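Local structure of glucose dehydrogenase (7CGZ) at residues V4-D9 with K340-G345; L11-S16 with D335-K340; A291-I296 with G316-E321. The protein belongs to the glucose/sorbosone dehydrogenase family and folds as a beta-propeller whose first and last strands pair side by side in one sheet. All coordinates share one frame; numbering follows the deposited sequence.

Contact 1: residues V4-D9 with K340-G345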
ATOM      1  N   VAL B   4      13.902 -13.272  -3.216  1.00 43.17           N
ATOM      2  CA  VAL B   4      14.478 -12.148  -3.947  1.00 43.77           C
ATOM      3  C   VAL B   4      15.973 -12.371  -4.071  1.00 47.00           C
ATOM      4  O   VAL B   4      16.649 -12.650  -3.075  1.00 46.86           O
ATOM      5  CB  VAL B   4      14.200 -10.803  -3.251  1.00 43.30           C
ATOM      6  CG1 VAL B   4      14.957  -9.676  -3.943  1.00 42.26           C
ATOM      7  CG2 VAL B   4      12.726 -10.530  -3.240  1.00 42.56           C
ATOM      8  N   SER B   5      16.488 -12.240  -5.286  1.00 44.85           N
ATOM      9  CA  SER B   5      17.920 -12.235  -5.530  1.00 43.58           C
ATOM     10  C   SER B   5      18.273 -10.958  -6.277  1.00 44.17           C
ATOM     11  O   SER B   5      17.627 -10.623  -7.279  1.00 38.60           O
ATOM     12  CB  SER B   5      18.340 -13.471  -6.325  1.00 43.46           C
ATOM     13  OG  SER B   5      19.489 -13.203  -7.103  1.00 50.51           O
ATOM     14  N   GLN B   6      19.275 -10.234  -5.782  1.00 41.31           N
ATOM     15  CA  GLN B   6      19.724  -9.027  -6.465  1.00 41.62           C
ATOM     16  C   GLN B   6      20.712  -9.421  -7.560  1.00 44.88           C
ATOM     17  O   GLN B   6      21.753 -10.015  -7.272  1.00 45.20           O
ATOM     18  CB  GLN B   6      20.346  -8.056  -5.464  1.00 42.87           C
ATOM     19  CG  GLN B   6      21.132  -6.912  -6.092  1.00 46.54           C
ATOM     20  CD  GLN B   6      21.511  -5.865  -5.069  1.00 44.51           C
ATOM     21  OE1 GLN B   6      20.756  -5.594  -4.154  1.00 46.46           O
ATOM     22  NE2 GLN B   6      22.687  -5.278  -5.220  1.00 46.85           N
ATOM     23  N   LEU B   7      20.379  -9.123  -8.821  1.00 42.45           N
ATOM     24  CA  LEU B   7      21.232  -9.523  -9.937  1.00 40.04           C
ATOM     25  C   LEU B   7      22.241  -8.454 -10.328  1.00 40.72           C
ATOM     26  O   LEU B   7      23.304  -8.788 -10.868  1.00 43.02           O
ATOM     27  CB  LEU B   7      20.379  -9.886 -11.156  1.00 40.84           C
ATOM     28  CG  LEU B   7      19.432 -11.068 -10.953  1.00 41.53           C
ATOM     29  CD1 LEU B   7      18.785 -11.487 -12.259  1.00 40.30           C
ATOM     30  CD2 LEU B   7      20.161 -12.239 -10.303  1.00 45.13           C
ATOM     31  N   GLN B   8      21.954  -7.191 -10.039  1.00 38.35           N
ATOM     32  CA  GLN B   8      22.791  -6.101 -10.506  1.00 39.75           C
ATOM     33  C   GLN B   8      22.440  -4.857  -9.709  1.00 38.93           C
ATOM     34  O   GLN B   8      21.275  -4.650  -9.362  1.00 35.92           O
ATOM     35  CB  GLN B   8      22.573  -5.860 -12.013  1.00 39.52           C
ATOM     36  CG  GLN B   8      23.435  -4.765 -12.592  1.00 36.07           C
ATOM     37  CD  GLN B   8      24.914  -5.113 -12.495  1.00 41.38           C
ATOM     38  OE1 GLN B   8      25.330  -6.203 -12.888  1.00 45.41           O
ATOM     39  NE2 GLN B   8      25.704  -4.201 -11.941  1.00 40.06           N
ATOM     40  N   ASP B   9      23.440  -4.029  -9.428  1.00 37.35           N
ATOM     41  CA  ASP B   9      23.193  -2.737  -8.807  1.00 37.94           C
ATOM     42  C   ASP B   9      23.936  -1.676  -9.606  1.00 36.74           C
ATOM     43  O   ASP B   9      24.509  -1.960 -10.662  1.00 38.69           O
ATOM     44  CB  ASP B   9      23.582  -2.745  -7.316  1.00 43.97           C
ATOM     45  CG  ASP B   9      25.075  -2.937  -7.092  1.00 49.35           C
ATOM     46  OD1 ASP B   9      25.743  -3.560  -7.958  1.00 45.94           O
ATOM     47  OD2 ASP B   9      25.576  -2.472  -6.041  1.00 50.33           O
ATOM     48  N   LYS B 340      18.540  -1.236  -9.016  1.00 35.10           N
ATOM     49  CA  LYS B 340      18.860  -2.655  -8.965  1.00 36.07           C
ATOM     50  C   LYS B 340      17.978  -3.449  -9.917  1.00 35.61           C
ATOM     51  O   LYS B 340      16.851  -3.057 -10.224  1.00 35.99           O
ATOM     52  CB  LYS B 340      18.689  -3.202  -7.538  1.00 40.30           C
ATOM     53  CG  LYS B 340      19.254  -2.257  -6.462  1.00 44.54           C
ATOM     54  CD  LYS B 340      19.503  -2.955  -5.148  1.00 50.55           C
ATOM     55  CE  LYS B 340      20.647  -2.291  -4.380  1.00 51.72           C
ATOM     56  NZ  LYS B 340      20.382  -0.833  -4.178  1.00 51.21           N
ATOM     57  N   LEU B 341      18.503  -4.580 -10.368  1.00 32.55           N
ATOM     58  CA  LEU B 341      17.736  -5.583 -11.086  1.00 36.43           C
ATOM     59  C   LEU B 341      17.498  -6.744 -10.134  1.00 35.18           C
ATOM     60  O   LEU B 341      18.454  -7.337  -9.628  1.00 39.16           O
ATOM     61  CB  LEU B 341      18.476  -6.035 -12.347  1.00 34.90           C
ATOM     62  CG  LEU B 341      18.058  -7.355 -12.994  1.00 38.59           C
ATOM     63  CD1 LEU B 341      16.647  -7.248 -13.590  1.00 33.53           C
ATOM     64  CD2 LEU B 341      19.071  -7.741 -14.071  1.00 38.70           C
ATOM     65  N   LEU B 342      16.233  -7.057  -9.878  1.00 33.17           N
ATOM     66  CA  LEU B 342      15.873  -8.086  -8.914  1.00 36.66           C
ATOM     67  C   LEU B 342      15.180  -9.253  -9.602  1.00 36.89           C
ATOM     68  O   LEU B 342      14.392  -9.066 -10.537  1.00 37.43           O
ATOM     69  CB  LEU B 342      14.955  -7.530  -7.811  1.00 33.08           C
ATOM     70  CG  LEU B 342      15.427  -6.310  -7.013  1.00 38.68           C
ATOM     71  CD1 LEU B 342      14.341  -5.834  -6.053  1.00 39.22           C
ATOM     72  CD2 LEU B 342      16.711  -6.621  -6.246  1.00 40.65           C
ATOM     73  N   LYS B 343      15.469 -10.455  -9.115  1.00 36.26           N
ATOM     74  CA  LYS B 343      14.805 -11.676  -9.544  1.00 39.31           C
ATOM     75  C   LYS B 343      13.957 -12.181  -8.386  1.00 42.25           C
ATOM     76  O   LYS B 343      14.449 -12.294  -7.257  1.00 40.22           O
ATOM     77  CB  LYS B 343      15.842 -12.715  -9.981  1.00 41.38           C
ATOM     78  CG  LYS B 343      15.279 -13.966 -10.608  1.00 41.57           C
ATOM     79  CD  LYS B 343      16.422 -14.894 -10.995  1.00 45.17           C
ATOM     80  CE  LYS B 343      15.985 -16.336 -11.062  1.00 49.18           C
ATOM     81  NZ  LYS B 343      17.101 -17.248 -10.725  1.00 55.84           N
ATOM     82  N   VAL B 344      12.675 -12.443  -8.655  1.00 41.53           N
ATOM     83  CA  VAL B 344      11.683 -12.669  -7.610  1.00 40.42           C
ATOM     84  C   VAL B 344      10.907 -13.942  -7.921  1.00 42.17           C
ATOM     85  O   VAL B 344      10.388 -14.104  -9.032  1.00 40.53           O
ATOM     86  CB  VAL B 344      10.728 -11.464  -7.478  1.00 39.70           C
ATOM     87  CG1 VAL B 344       9.732 -11.674  -6.337  1.00 38.16           C
ATOM     88  CG2 VAL B 344      11.516 -10.164  -7.283  1.00 37.07           C
ATOM     89  N   GLY B 345      10.831 -14.843  -6.937  1.00 39.76           N
ATOM     90  CA  GLY B 345      10.012 -16.035  -7.035  1.00 41.26           C
ATOM     91  C   GLY B 345       9.061 -16.160  -5.853  1.00 46.13           C
ATOM     92  O   GLY B 345       9.088 -15.354  -4.917  1.00 42.64           O
TER
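Residues Val4-Asp9 and Lys340-Gly345 run antiparallel: the axes of these short strand segments come within 4.6 Å, with N-to-C directions 169° apart, and this pairing of the first strand with the last is the Velcro-type closure of the beta-propeller. Ser5 and Lys343 form a hydrogen-bonded pair, with 2.8 Å from Ser5 N to Lys343 O and the same from Lys343 N to Ser5 O. One step further the register slips. Leu7 N donates to Leu341 O at 2.7 Å, while Leu341 N turns to Gln8 O at 2.9 Å, so Leu7 and Gln8 together face Leu341 in a classic beta bulge. The psi of -25° at Leu7, helical rather than extended, is the backbone signature of that extra residue.

The bulge aims the CA-CB bond of Leu7 at the partner strand. With CG beside its own backbone N (chi1 -62°), the side chain leans over the face carrying Leu341 and Lys343, its CB 3.8 Å from Leu341 CD2 and its CD1 3.9 Å from Lys343 CB. Trp38 of strand 34-39 packs on Leu341, and Lys343 makes a cation-pi contact with Tyr329. The face bearing Val4, Gln6, Leu342 and Val344 is stitched differently: CG2 of Val4 meets CG2 of Val344, and CD2 of Leu342 rests against CA and CB of Gln6. Extended beyond CG, Gln6 carries its amide across the aliphatic part of Lys340, whose ammonium is bonded to Asp338 O; the nearest atoms there are Gln6 OE1 and Lys340 CD, 3.1 Å apart.

Contact 2: residues L11-S16 with D335-K340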
ATOM      1  N   LEU B  11      22.689   0.712 -11.383  1.00 37.39           N
ATOM      2  CA  LEU B  11      21.959   1.190 -12.554  1.00 37.47           C
ATOM      3  C   LEU B  11      21.342   2.543 -12.216  1.00 37.20           C
ATOM      4  O   LEU B  11      20.553   2.644 -11.272  1.00 37.43           O
ATOM      5  CB  LEU B  11      20.881   0.186 -12.951  1.00 35.16           C
ATOM      6  CG  LEU B  11      21.362  -1.214 -13.309  1.00 34.67           C
ATOM      7  CD1 LEU B  11      20.207  -2.186 -13.128  1.00 33.46           C
ATOM      8  CD2 LEU B  11      21.880  -1.227 -14.748  1.00 38.81           C
ATOM      9  N   GLU B  12      21.691   3.580 -12.975  1.00 35.90           N
ATOM     10  CA  GLU B  12      21.214   4.928 -12.661  1.00 34.42           C
ATOM     11  C   GLU B  12      19.788   5.109 -13.183  1.00 37.52           C
ATOM     12  O   GLU B  12      19.563   5.218 -14.395  1.00 37.04           O
ATOM     13  CB  GLU B  12      22.152   5.988 -13.233  1.00 37.43           C
ATOM     14  CG  GLU B  12      21.844   7.394 -12.718  1.00 38.29           C
ATOM     15  CD  GLU B  12      22.721   8.468 -13.351  1.00 44.78           C
ATOM     16  OE1 GLU B  12      23.583   8.128 -14.190  1.00 43.98           O
ATOM     17  OE2 GLU B  12      22.536   9.659 -13.021  1.00 48.37           O
ATOM     18  N   HIS B  13      18.828   5.155 -12.265  1.00 35.17           N
ATOM     19  CA  HIS B  13      17.421   5.333 -12.595  1.00 36.42           C
ATOM     20  C   HIS B  13      16.984   4.425 -13.742  1.00 34.53           C
ATOM     21  O   HIS B  13      16.513   4.916 -14.783  1.00 32.93           O
ATOM     22  CB  HIS B  13      17.135   6.793 -12.911  1.00 40.57           C
ATOM     23  CG  HIS B  13      17.320   7.702 -11.735  1.00 45.16           C
ATOM     24  ND1 HIS B  13      16.447   7.720 -10.668  1.00 44.72           N
ATOM     25  CD2 HIS B  13      18.281   8.613 -11.451  1.00 47.27           C
ATOM     26  CE1 HIS B  13      16.861   8.604  -9.778  1.00 46.65           C
ATOM     27  NE2 HIS B  13      17.972   9.158 -10.227  1.00 49.69           N
ATOM     28  N   PRO B  14      17.126   3.104 -13.598  1.00 32.52           N
ATOM     29  CA  PRO B  14      16.736   2.196 -14.679  1.00 31.76           C
ATOM     30  C   PRO B  14      15.234   2.260 -14.894  1.00 33.63           C
ATOM     31  O   PRO B  14      14.469   2.515 -13.962  1.00 30.67           O
ATOM     32  CB  PRO B  14      17.171   0.820 -14.173  1.00 33.14           C
ATOM     33  CG  PRO B  14      17.155   0.956 -12.673  1.00 34.11           C
ATOM     34  CD  PRO B  14      17.448   2.382 -12.354  1.00 32.01           C
ATOM     35  N   TRP B  15      14.816   2.044 -16.151  1.00 32.21           N
ATOM     36  CA  TRP B  15      13.417   2.307 -16.496  1.00 33.59           C
ATOM     37  C   TRP B  15      12.734   1.134 -17.165  1.00 30.55           C
ATOM     38  O   TRP B  15      11.559   0.869 -16.885  1.00 30.54           O
ATOM     39  CB  TRP B  15      13.335   3.529 -17.419  1.00 32.13           C
ATOM     40  CG  TRP B  15      12.032   4.292 -17.366  1.00 32.15           C
ATOM     41  CD1 TRP B  15      11.736   5.357 -16.561  1.00 34.90           C
ATOM     42  CD2 TRP B  15      10.864   4.065 -18.174  1.00 31.99           C
ATOM     43  NE1 TRP B  15      10.453   5.792 -16.803  1.00 35.18           N
ATOM     44  CE2 TRP B  15       9.899   5.020 -17.793  1.00 33.05           C
ATOM     45  CE3 TRP B  15      10.534   3.132 -19.157  1.00 30.27           C
ATOM     46  CZ2 TRP B  15       8.634   5.083 -18.382  1.00 36.43           C
ATOM     47  CZ3 TRP B  15       9.278   3.200 -19.748  1.00 32.50           C
ATOM     48  CH2 TRP B  15       8.344   4.166 -19.353  1.00 31.18           C
ATOM     49  N   SER B  16      13.431   0.429 -18.047  1.00 27.75           N
ATOM     50  CA  SER B  16      12.830  -0.661 -18.797  1.00 32.98           C
ATOM     51  C   SER B  16      13.777  -1.846 -18.798  1.00 31.64           C
ATOM     52  O   SER B  16      14.996  -1.680 -18.794  1.00 32.23           O
ATOM     53  CB  SER B  16      12.517  -0.239 -20.250  1.00 33.29           C
ATOM     54  OG  SER B  16      11.736  -1.221 -20.920  1.00 34.40           O
ATOM     55  N   ASP B 335      13.861   2.051  -8.910  1.00 31.40           N
ATOM     56  CA  ASP B 335      14.158   3.390  -9.417  1.00 37.23           C
ATOM     57  C   ASP B 335      14.825   4.245  -8.337  1.00 41.34           C
ATOM     58  O   ASP B 335      14.164   4.939  -7.561  1.00 39.98           O
ATOM     59  CB  ASP B 335      12.885   4.045  -9.940  1.00 37.69           C
ATOM     60  CG  ASP B 335      13.078   5.513 -10.265  1.00 42.83           C
ATOM     61  OD1 ASP B 335      14.118   5.865 -10.870  1.00 43.13           O
ATOM     62  OD2 ASP B 335      12.201   6.319  -9.894  1.00 45.68           O
ATOM     63  N   GLU B 336      16.152   4.211  -8.305  1.00 36.59           N
ATOM     64  CA  GLU B 336      16.920   5.257  -7.628  1.00 46.24           C
ATOM     65  C   GLU B 336      18.283   5.374  -8.310  1.00 45.99           C
ATOM     66  O   GLU B 336      18.519   4.788  -9.372  1.00 41.35           O
ATOM     67  CB  GLU B 336      17.063   4.987  -6.129  1.00 48.20           C
ATOM     68  CG  GLU B 336      16.905   6.271  -5.294  1.00 60.99           C
ATOM     69  CD  GLU B 336      18.237   6.991  -5.022  1.00 63.84           C
ATOM     70  OE1 GLU B 336      18.200   8.212  -4.727  1.00 72.01           O
ATOM     71  OE2 GLU B 336      19.317   6.342  -5.092  1.00 64.22           O
ATOM     72  N   ARG B 337      19.182   6.157  -7.700  1.00 49.74           N
ATOM     73  CA  ARG B 337      20.509   6.345  -8.284  1.00 51.44           C
ATOM     74  C   ARG B 337      21.310   5.054  -8.227  1.00 46.97           C
ATOM     75  O   ARG B 337      22.055   4.739  -9.159  1.00 44.64           O
ATOM     76  CB  ARG B 337      21.255   7.482  -7.581  1.00 57.95           C
ATOM     77  CG  ARG B 337      20.659   8.871  -7.814  1.00 58.24           C
ATOM     78  CD  ARG B 337      20.904   9.769  -6.604  1.00 70.07           C
ATOM     79  NE  ARG B 337      20.703   9.035  -5.352  1.00 73.09           N
ATOM     80  CZ  ARG B 337      21.130   9.436  -4.157  1.00 78.93           C
ATOM     81  NH1 ARG B 337      21.796  10.576  -4.026  1.00 82.09           N
ATOM     82  NH2 ARG B 337      20.894   8.690  -3.088  1.00 76.40           N
ATOM     83  N   ASP B 338      21.164   4.291  -7.148  1.00 42.54           N
ATOM     84  CA  ASP B 338      21.739   2.953  -7.073  1.00 41.40           C
ATOM     85  C   ASP B 338      20.633   1.936  -7.350  1.00 44.59           C
ATOM     86  O   ASP B 338      20.198   1.173  -6.485  1.00 45.81           O
ATOM     87  CB  ASP B 338      22.400   2.739  -5.712  1.00 48.85           C
ATOM     88  CG  ASP B 338      23.156   1.416  -5.614  1.00 51.05           C
ATOM     89  OD1 ASP B 338      23.532   0.838  -6.657  1.00 46.15           O
ATOM     90  OD2 ASP B 338      23.366   0.947  -4.471  1.00 55.22           O
ATOM     91  N   GLY B 339      20.153   1.964  -8.594  1.00 38.72           N
ATOM     92  CA  GLY B 339      19.041   1.119  -8.972  1.00 37.61           C
ATOM     93  C   GLY B 339      19.477  -0.313  -9.215  1.00 35.70           C
ATOM     94  O   GLY B 339      20.614  -0.589  -9.585  1.00 36.09           O
ATOM     95  N   LYS B 340      18.540  -1.236  -9.016  1.00 35.10           N
ATOM     96  CA  LYS B 340      18.860  -2.655  -8.965  1.00 36.07           C
ATOM     97  C   LYS B 340      17.978  -3.449  -9.917  1.00 35.61           C
ATOM     98  O   LYS B 340      16.851  -3.057 -10.224  1.00 35.99           O
ATOM     99  CB  LYS B 340      18.689  -3.202  -7.538  1.00 40.30           C
ATOM    100  CG  LYS B 340      19.254  -2.257  -6.462  1.00 44.54           C
ATOM    101  CD  LYS B 340      19.503  -2.955  -5.148  1.00 50.55           C
ATOM    102  CE  LYS B 340      20.647  -2.291  -4.380  1.00 51.72           C
ATOM    103  NZ  LYS B 340      20.382  -0.833  -4.178  1.00 51.21           N
TER
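Where the closing strand pair of the propeller runs out, Leu11 still bridges Gly339 while His13 is gripped by the loop that joins strands 330-334 and 339-345. Leu11 and Gly339 are an antiparallel hydrogen-bonded pair, with Leu11 N to Gly339 O at 3.0 Å and Gly339 N to Leu11 O at 2.8 Å. Gly339, lacking a side chain, lets the proline ring in close: Pro14 CD stands 3.9 Å from Gly339 CA. The next bond no longer belongs to a ladder, since His13 N donates to Glu336 O at 2.9 Å from a backbone in the left-handed conformation.

The imidazole is fixed at two places. At its edge, ND1-H points in the ring plane to Asp335 OD1, 3.0 Å away and nearly straight (165° at the hydrogen). That oxygen is met on its syn side but 30° out of the carboxylate plane, the two flat groups being turned 56° apart. Over one face lies the Glu336-Arg337 peptide, offset toward the rim, and the chain of Arg337 runs alongside, its CG 3.6 Å from His13 NE2. Arg337 then bends back to its neighbour, and its NE donates in the guanidinium plane to Glu336 OE2 at 3.0 Å, a salt bridge between sequence neighbours that holds the bent arginine chain.

Asp335 thus divides its oxygens: OD1 takes the histidine N-H, and OD2 takes salt bridges from Arg318 and Arg320. Two guanidinium groups would probably stabilise the negative charge of the buried carboxylate, while the His13 bond should limit rotation of both side chains and ties the first strand to this arginine cluster.

Contact 3: residues A291-I296 with G316-E321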
ATOM      1  N   ALA B 291       5.553   4.963  -5.144  1.00 37.16           N
ATOM      2  CA  ALA B 291       5.408   5.729  -3.913  1.00 33.73           C
ATOM      3  C   ALA B 291       5.309   4.824  -2.686  1.00 38.75           C
ATOM      4  O   ALA B 291       5.872   5.137  -1.629  1.00 38.78           O
ATOM      5  CB  ALA B 291       4.188   6.642  -4.025  1.00 37.88           C
ATOM      6  N   GLN B 292       4.611   3.699  -2.792  1.00 35.19           N
ATOM      7  CA  GLN B 292       4.471   2.817  -1.640  1.00 35.97           C
ATOM      8  C   GLN B 292       5.548   1.738  -1.577  1.00 36.27           C
ATOM      9  O   GLN B 292       5.540   0.936  -0.633  1.00 33.30           O
ATOM     10  CB  GLN B 292       3.077   2.178  -1.630  1.00 36.00           C
ATOM     11  CG  GLN B 292       1.953   3.149  -1.248  1.00 37.14           C
ATOM     12  CD  GLN B 292       0.559   2.550  -1.408  1.00 34.05           C
ATOM     13  OE1 GLN B 292       0.410   1.344  -1.618  1.00 37.73           O
ATOM     14  NE2 GLN B 292      -0.469   3.395  -1.314  1.00 32.67           N
ATOM     15  N   LYS B 293       6.467   1.706  -2.552  1.00 33.82           N
ATOM     16  CA  LYS B 293       7.665   0.855  -2.544  1.00 33.31           C
ATOM     17  C   LYS B 293       7.338  -0.611  -2.258  1.00 37.00           C
ATOM     18  O   LYS B 293       7.796  -1.202  -1.279  1.00 32.09           O
ATOM     19  CB  LYS B 293       8.714   1.379  -1.555  1.00 34.40           C
ATOM     20  CG  LYS B 293       8.984   2.865  -1.709  1.00 36.50           C
ATOM     21  CD  LYS B 293      10.142   3.371  -0.848  1.00 35.10           C
ATOM     22  CE  LYS B 293      10.533   4.759  -1.331  1.00 39.72           C
ATOM     23  NZ  LYS B 293      11.129   5.634  -0.299  1.00 44.76           N
ATOM     24  N   ALA B 294       6.572  -1.209  -3.167  1.00 30.64           N
ATOM     25  CA  ALA B 294       6.121  -2.586  -3.005  1.00 32.77           C
ATOM     26  C   ALA B 294       5.737  -3.137  -4.370  1.00 32.27           C
ATOM     27  O   ALA B 294       5.701  -2.412  -5.367  1.00 31.55           O
ATOM     28  CB  ALA B 294       4.939  -2.676  -2.030  1.00 32.30           C
ATOM     29  N   LEU B 295       5.449  -4.436  -4.398  1.00 28.33           N
ATOM     30  CA  LEU B 295       4.965  -5.117  -5.590  1.00 32.78           C
ATOM     31  C   LEU B 295       3.508  -5.491  -5.376  1.00 34.48           C
ATOM     32  O   LEU B 295       3.171  -6.160  -4.390  1.00 30.48           O
ATOM     33  CB  LEU B 295       5.798  -6.361  -5.892  1.00 34.13           C
ATOM     34  CG  LEU B 295       5.411  -7.099  -7.175  1.00 36.31           C
ATOM     35  CD1 LEU B 295       5.720  -6.251  -8.426  1.00 33.58           C
ATOM     36  CD2 LEU B 295       6.125  -8.451  -7.216  1.00 38.33           C
ATOM     37  N   ILE B 296       2.650  -5.036  -6.263  1.00 32.37           N
ATOM     38  CA  ILE B 296       1.226  -5.325  -6.163  1.00 32.51           C
ATOM     39  C   ILE B 296       0.932  -6.556  -7.006  1.00 34.97           C
ATOM     40  O   ILE B 296       1.422  -6.685  -8.140  1.00 30.42           O
ATOM     41  CB  ILE B 296       0.386  -4.116  -6.624  1.00 33.88           C
ATOM     42  CG1 ILE B 296       0.660  -2.893  -5.740  1.00 33.47           C
ATOM     43  CG2 ILE B 296      -1.107  -4.464  -6.645  1.00 34.39           C
ATOM     44  CD1 ILE B 296       0.039  -1.606  -6.297  1.00 36.59           C
ATOM     45  N   GLY B 316      11.824  -1.449   0.841  1.00 34.44           N
ATOM     46  CA  GLY B 316      12.027  -0.016   0.724  1.00 40.66           C
ATOM     47  C   GLY B 316      12.461   0.483  -0.637  1.00 41.38           C
ATOM     48  O   GLY B 316      13.066   1.559  -0.728  1.00 41.64           O
ATOM     49  N   GLU B 317      12.167  -0.255  -1.702  1.00 38.70           N
ATOM     50  CA  GLU B 317      12.625   0.084  -3.041  1.00 38.82           C
ATOM     51  C   GLU B 317      11.443   0.463  -3.925  1.00 38.08           C
ATOM     52  O   GLU B 317      10.422  -0.235  -3.937  1.00 36.48           O
ATOM     53  CB  GLU B 317      13.401  -1.090  -3.646  1.00 40.85           C
ATOM     54  CG  GLU B 317      14.812  -1.226  -3.076  1.00 43.23           C
ATOM     55  CD  GLU B 317      15.376  -2.631  -3.219  1.00 46.65           C
ATOM     56  OE1 GLU B 317      14.587  -3.551  -3.527  1.00 47.97           O
ATOM     57  OE2 GLU B 317      16.602  -2.818  -3.010  1.00 49.86           O
ATOM     58  N   ARG B 318      11.575   1.579  -4.644  1.00 34.51           N
ATOM     59  CA  ARG B 318      10.564   1.987  -5.614  1.00 37.06           C
ATOM     60  C   ARG B 318      10.625   1.073  -6.827  1.00 36.17           C
ATOM     61  O   ARG B 318      11.648   1.017  -7.514  1.00 36.64           O
ATOM     62  CB  ARG B 318      10.783   3.436  -6.032  1.00 37.37           C
ATOM     63  CG  ARG B 318      11.426   4.261  -4.948  1.00 43.61           C
ATOM     64  CD  ARG B 318      11.047   5.716  -5.077  1.00 45.40           C
ATOM     65  NE  ARG B 318      11.013   6.151  -6.467  1.00 45.47           N
ATOM     66  CZ  ARG B 318      10.301   7.190  -6.887  1.00 51.58           C
ATOM     67  NH1 ARG B 318       9.571   7.881  -6.018  1.00 49.15           N
ATOM     68  NH2 ARG B 318      10.301   7.531  -8.167  1.00 46.97           N
ATOM     69  N   ILE B 319       9.532   0.370  -7.103  1.00 33.39           N
ATOM     70  CA  ILE B 319       9.514  -0.660  -8.137  1.00 32.65           C
ATOM     71  C   ILE B 319       9.068  -0.012  -9.446  1.00 32.25           C
ATOM     72  O   ILE B 319       7.913   0.382  -9.598  1.00 30.80           O
ATOM     73  CB  ILE B 319       8.614  -1.835  -7.743  1.00 31.82           C
ATOM     74  CG1 ILE B 319       9.090  -2.423  -6.402  1.00 34.28           C
ATOM     75  CG2 ILE B 319       8.644  -2.915  -8.806  1.00 31.46           C
ATOM     76  CD1 ILE B 319      10.556  -2.826  -6.418  1.00 36.01           C
ATOM     77  N   ARG B 320      10.002   0.115 -10.384  1.00 28.85           N
ATOM     78  CA  ARG B 320       9.751   0.819 -11.636  1.00 31.70           C
ATOM     79  C   ARG B 320       9.300  -0.115 -12.752  1.00 30.15           C
ATOM     80  O   ARG B 320       8.476   0.283 -13.586  1.00 27.49           O
ATOM     81  CB  ARG B 320      11.017   1.591 -12.048  1.00 29.85           C
ATOM     82  CG  ARG B 320      11.104   2.021 -13.505  1.00 28.39           C
ATOM     83  CD  ARG B 320      10.155   3.163 -13.780  1.00 32.70           C
ATOM     84  NE  ARG B 320      10.537   4.357 -13.033  1.00 34.57           N
ATOM     85  CZ  ARG B 320       9.801   5.461 -12.977  1.00 37.19           C
ATOM     86  NH1 ARG B 320       8.646   5.513 -13.621  1.00 33.64           N
ATOM     87  NH2 ARG B 320      10.213   6.508 -12.274  1.00 38.73           N
ATOM     88  N   GLU B 321       9.781  -1.360 -12.772  1.00 28.33           N
ATOM     89  CA  GLU B 321       9.544  -2.244 -13.906  1.00 31.77           C
ATOM     90  C   GLU B 321       9.261  -3.649 -13.411  1.00 31.71           C
ATOM     91  O   GLU B 321       9.839  -4.088 -12.409  1.00 28.92           O
ATOM     92  CB  GLU B 321      10.753  -2.270 -14.856  1.00 31.28           C
ATOM     93  CG  GLU B 321      10.651  -3.296 -15.997  1.00 33.08           C
ATOM     94  CD  GLU B 321       9.779  -2.815 -17.141  1.00 35.89           C
ATOM     95  OE1 GLU B 321      10.279  -2.720 -18.299  1.00 37.73           O
ATOM     96  OE2 GLU B 321       8.584  -2.541 -16.894  1.00 37.36           O
TER
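Two neighbouring sheets of the beta-propeller meet where Lys293, in the turn leading into strand 294-301, lies against the Gly316-Arg318 backbone that leads into strand 319-324. The contact is packing between sheets, not an extension of either: no hydrogen bond joins the segments, and the end-to-end directions of 293-295 and 316-319 differ by 56°. The approach is nevertheless close, with Lys293 CA 4.4 Å from Arg318 CA. Lys293 occupies the left-handed region (phi 51°) and, with Ala294, forms a G1 beta bulge against the partnering strand 284-289, at the turn between the two strands.

From that bulge the lysine side chain crosses over the other segment. Its CG sits beside the backbone N (chi1 -49°) and the rest is extended, so its methylenes lie against three residues: Lys293 CB is 3.3 Å from Glu317 O, Lys293 CD is 3.4 Å from Gly316 O, and Lys293 CE reaches Arg318 CG at 3.8 Å. Further in, Ile319 aims its CA-CB bond at the opposite segment and brings CG1 to 3.5 Å from Ala294 O. The branch CG2 of Ile319 looks toward Leu295 CD1, a looser apolar contact at 4.5 Å; Leu332 of strand 330-334 touches both residues. Lys293 also packs on Val263 of the second subunit, and Gln292 on Gln292 of that subunit, so this turn is part of the subunit interface.

Chemically, then, carbonyl oxygens face C-H groups, and the lysine contributes its aliphatic length. Its ammonium nitrogen NZ stays 6.2 Å from Arg318 NE, and Arg318 is paired with Asp335, which would temper any repulsion between the two cations. With no hydrogen bond between the segments, van der Waals packing of the lysine methylenes and Ile319 probably accounts for most of this contact.

Overall arrangement
From the N terminus, strand 3-19 first supplies Val4-Asp9 to contact 1 and then Leu11-Ser16 to contact 2; both await the end of the chain, and their loops span more than 300 residues. The loop of contact 2 lies within that of contact 1, and the two share Lys340. Contact 3 closes a short loop of about 20 residues inside both, linking the sheet of strand 294-301 to the one that the first strand completes. Asp335, bridged to Arg318 and Arg320, couples contacts 2 and 3, while Glu317 packs on Leu342 and Lys340 to join contacts 1 and 3. The three centres lie about 12 to 13 Å from one another.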